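Putative exotoxin (superantigen) (PDB 1TY0) probably acts as a secreted streptococcal superantigen toxin that binds T-cell receptors, can dimerise and carries a zinc site. Local coordinates at residues 62-65 with 66-70; 196-199 with 200-203. One frame throughout, in Å; residues are numbered along the deposited sequence.

Contact 1 comes first along the chain, in the OB-fold domain: residues 62-65 leave a short 3-10 segment after strand 51-55, and 66-70 turn back into strand 69-74, so the contact closes the end of that loop. Contact 2 follows much later, in the beta-grasp domain, where 196-199 finish the short strand 195-197 and 200-203 start strand 201-209 of the five-stranded sheet. The two lie in series, neither nested nor crossed, with centres about 22 Å apart and nearest atoms about 10 Å apart. Each is a tight turn delivering the chain into a strand, and in each a polar side chain bonds back across the bend.

Contact 1: 62-65 with 66-70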
# COMPACT_ATOMS: atom_id res chain seq x y z
N THR A 62 -8.74 25.48 8.53
CA THR A 62 -8.90 26.93 8.53
C THR A 62 -7.66 27.62 7.98
O THR A 62 -7.71 28.78 7.59
CB THR A 62 -9.19 27.45 9.96
OG1 THR A 62 -8.15 27.02 10.85
CG2 THR A 62 -10.52 26.92 10.46
N LYS A 63 -6.55 26.89 7.94
CA LYS A 63 -5.29 27.42 7.42
C LYS A 63 -5.27 27.38 5.90
O LYS A 63 -4.40 27.97 5.26
CB LYS A 63 -4.11 26.59 7.94
CG LYS A 63 -3.96 26.56 9.45
CD LYS A 63 -2.78 25.67 9.84
CE LYS A 63 -2.65 25.51 11.34
NZ LYS A 63 -1.51 24.61 11.69
N PHE A 64 -6.25 26.69 5.31
CA PHE A 64 -6.35 26.55 3.87
C PHE A 64 -7.62 27.20 3.31
O PHE A 64 -8.48 27.64 4.07
CB PHE A 64 -6.31 25.07 3.49
CG PHE A 64 -5.01 24.38 3.85
CD1 PHE A 64 -4.78 23.95 5.16
CD2 PHE A 64 -4.03 24.17 2.89
CE1 PHE A 64 -3.57 23.32 5.50
CE2 PHE A 64 -2.83 23.55 3.21
CZ PHE A 64 -2.60 23.12 4.52
N THR A 65 -7.72 27.26 1.98
CA THR A 65 -8.90 27.83 1.34
C THR A 65 -9.30 26.98 0.13
O THR A 65 -8.45 26.35 -0.49
CB THR A 65 -8.63 29.29 0.87
OG1 THR A 65 -7.72 29.28 -0.23
CG2 THR A 65 -8.04 30.11 1.99
N LYS A 66 -10.59 26.96 -0.19
CA LYS A 66 -11.05 26.17 -1.33
C LYS A 66 -10.33 26.59 -2.60
O LYS A 66 -9.99 27.77 -2.78
CB LYS A 66 -12.56 26.31 -1.54
CG LYS A 66 -13.41 25.69 -0.45
CD LYS A 66 -14.89 25.77 -0.80
CE LYS A 66 -15.37 27.22 -0.91
NZ LYS A 66 -16.82 27.31 -1.22
N ASN A 67 -10.09 25.61 -3.46
CA ASN A 67 -9.43 25.78 -4.74
C ASN A 67 -7.95 26.12 -4.68
O ASN A 67 -7.35 26.55 -5.67
CB ASN A 67 -10.20 26.78 -5.60
CG ASN A 67 -11.61 26.30 -5.87
OD1 ASN A 67 -11.83 25.14 -6.22
ND2 ASN A 67 -12.58 27.20 -5.71
N GLN A 68 -7.36 25.93 -3.50
CA GLN A 68 -5.94 26.14 -3.30
C GLN A 68 -5.34 24.81 -3.77
O GLN A 68 -5.99 23.77 -3.63
CB GLN A 68 -5.63 26.35 -1.82
CG GLN A 68 -4.16 26.53 -1.48
CD GLN A 68 -3.92 26.60 0.03
OE1 GLN A 68 -4.84 26.86 0.81
NE2 GLN A 68 -2.67 26.40 0.44
N LYS A 69 -4.14 24.85 -4.33
CA LYS A 69 -3.48 23.63 -4.78
C LYS A 69 -2.66 23.07 -3.63
O LYS A 69 -1.98 23.82 -2.92
CB LYS A 69 -2.58 23.91 -5.98
CG LYS A 69 -3.32 24.34 -7.24
CD LYS A 69 -4.28 23.25 -7.70
CE LYS A 69 -5.03 23.68 -8.96
NZ LYS A 69 -5.88 24.87 -8.73
N VAL A 70 -2.73 21.76 -3.43
CA VAL A 70 -1.98 21.13 -2.36
C VAL A 70 -1.35 19.83 -2.80
O VAL A 70 -1.70 19.26 -3.83
CB VAL A 70 -2.89 20.81 -1.14
CG1 VAL A 70 -3.44 22.10 -0.54
CG2 VAL A 70 -4.03 19.90 -1.57
O HOH W 1 -2.18 27.41 3.42
O HOH W 2 -4.64 29.56 0.57
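Gln68 reaches back across the turn to Thr65, its carboxamide oxygen OE1 taking the backbone N-H of Thr65 at 3.1 Å from N. The donor lies nearly along the C=O axis, at a C=O...N angle of 161°. CG stands anti to the backbone N (chi1 178°) and the chain runs on extended, which carries the amide past the turn to the backbone where Phe64 joins Thr65. The main chain answers in the other direction: Gln68 N donates to Thr65 O at 3.2 Å, closing a type II beta turn from Thr65 to Gln68. Residue 68 is thus held to residue 65 through both backbone and side chain. The Gln68 side chain crosses that of Phe64 at about a right angle, yet amide and ring planes are only 22° apart; NE2 comes within 3.6 Å of Phe64 CD2. Val70 CG1 meets the same CD2 at 4.0 Å, an apolar contact from the first residues of the strand. Two waters flank the amide. One bridges Lys63 O and Gln68 NE2, and also sits above one face of the Phe64 ring, toward its rim; the other touches Thr65 OG1 and donates a weak bond to OE1. Both ends of the amide therefore have polar partners, which should help fix its rotation. Phe38 packs edge-to-face with Phe64, and Ile30 and Pro93 also touch its side chain. The arrangement is a type II beta turn with a side-chain-to-backbone hydrogen bond across it, leading into strand 69-74 of the OB-fold domain's beta-barrel.

Contact 2: 196-199 with 200-203; sequences INMK and DFSH
Met198 runs abreast of Phe201, with SD 3.9 Å from CD2 of the ring. This Met-aromatic contact is oblique: the sulfur stands 4.8 Å from the ring centroid of Phe201 and 51° off its normal. With chi1 at -175°, CG points away from the backbone N of Met198, and bends at chi2 and chi3 curl the thioether back beside the ring. On the polar side of the turn, Asn197 and Asp200 extend in the same direction. ND2 of Asn197 donates to OD2 of Asp200 at 3.2 Å, in the amide plane and nearly straight at 161°, while the carboxylate plane is steeply turned from the amide. OD2 thus receives the amide N-H directly, and also a bond from a water held on the backbone N of the same residue. Lys199 folds its chain past the carboxylate and ends in a long, weak salt bridge, NZ to Asp200 OD1 at 3.5 Å; the nearby ammonium would probably help stabilise the negative charge. Beneath these side chains the turn is drawn shut by Asp200 N to Asn197 O at 2.8 Å and Phe201 N to Met198 O at 3.1 Å. Beyond it, a classic beta bulge sets Ser202 and His203 against Ala163; His203 is a zinc ligand in a structure of this protein, though no zinc is bound to this chain here. The bend joins two sheets: Ile196 pairs with Phe129 of strand 128-130, Phe201 rests on Ile162 of strand 157-164, and Met198 reaches Ile104 and Ile124 in neighbouring loops as the chain enters strand 201-209.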
# COMPACT_ATOMS: atom_id res chain seq x y z
N ILE A 196 6.66 20.88 8.03
CA ILE A 196 7.98 21.50 8.12
C ILE A 196 8.39 22.06 6.77
O ILE A 196 8.14 21.44 5.73
CB ILE A 196 9.06 20.47 8.52
CG1 ILE A 196 8.75 19.88 9.89
CG2 ILE A 196 10.44 21.15 8.53
CD1 ILE A 196 9.72 18.78 10.31
N ASN A 197 9.02 23.23 6.78
CA ASN A 197 9.51 23.83 5.55
C ASN A 197 10.95 23.33 5.43
O ASN A 197 11.74 23.49 6.35
CB ASN A 197 9.50 25.36 5.63
CG ASN A 197 8.12 25.93 5.84
OD1 ASN A 197 7.18 25.61 5.11
ND2 ASN A 197 7.98 26.79 6.84
N MET A 198 11.28 22.72 4.29
CA MET A 198 12.61 22.17 4.10
C MET A 198 13.73 23.17 4.40
O MET A 198 14.81 22.79 4.85
CB MET A 198 12.77 21.65 2.67
CG MET A 198 14.10 20.95 2.40
SD MET A 198 14.37 19.51 3.47
CE MET A 198 13.50 18.24 2.55
N LYS A 199 13.47 24.45 4.17
CA LYS A 199 14.48 25.47 4.41
C LYS A 199 14.78 25.66 5.90
O LYS A 199 15.83 26.19 6.26
CB LYS A 199 14.07 26.81 3.79
CG LYS A 199 12.80 27.42 4.38
CD LYS A 199 12.54 28.78 3.74
CE LYS A 199 11.24 29.40 4.24
NZ LYS A 199 11.20 29.54 5.72
N ASP A 200 13.85 25.23 6.75
CA ASP A 200 14.01 25.33 8.20
C ASP A 200 14.56 24.03 8.77
O ASP A 200 14.90 23.96 9.94
CB ASP A 200 12.67 25.64 8.88
CG ASP A 200 12.08 26.97 8.45
OD1 ASP A 200 12.86 27.94 8.30
OD2 ASP A 200 10.85 27.04 8.27
N PHE A 201 14.63 23.01 7.92
CA PHE A 201 15.13 21.70 8.32
C PHE A 201 16.65 21.69 8.44
O PHE A 201 17.35 22.06 7.50
CB PHE A 201 14.69 20.65 7.31
CG PHE A 201 15.21 19.28 7.60
CD1 PHE A 201 14.68 18.52 8.64
CD2 PHE A 201 16.23 18.73 6.83
CE1 PHE A 201 15.17 17.25 8.92
CE2 PHE A 201 16.73 17.46 7.10
CZ PHE A 201 16.19 16.72 8.14
N SER A 202 17.15 21.26 9.60
CA SER A 202 18.60 21.21 9.81
C SER A 202 19.13 19.80 9.61
O SER A 202 20.01 19.57 8.77
CB SER A 202 18.94 21.68 11.22
OG SER A 202 20.32 21.49 11.48
N HIS A 203 18.60 18.85 10.37
CA HIS A 203 19.00 17.46 10.29
C HIS A 203 18.07 16.65 11.17
O HIS A 203 17.15 17.19 11.77
CB HIS A 203 20.44 17.28 10.78
CG HIS A 203 20.64 17.67 12.21
ND1 HIS A 203 20.67 18.99 12.62
CD2 HIS A 203 20.79 16.93 13.33
CE1 HIS A 203 20.83 19.03 13.93
NE2 HIS A 203 20.90 17.80 14.39
O HOH W 3 9.29 24.75 9.35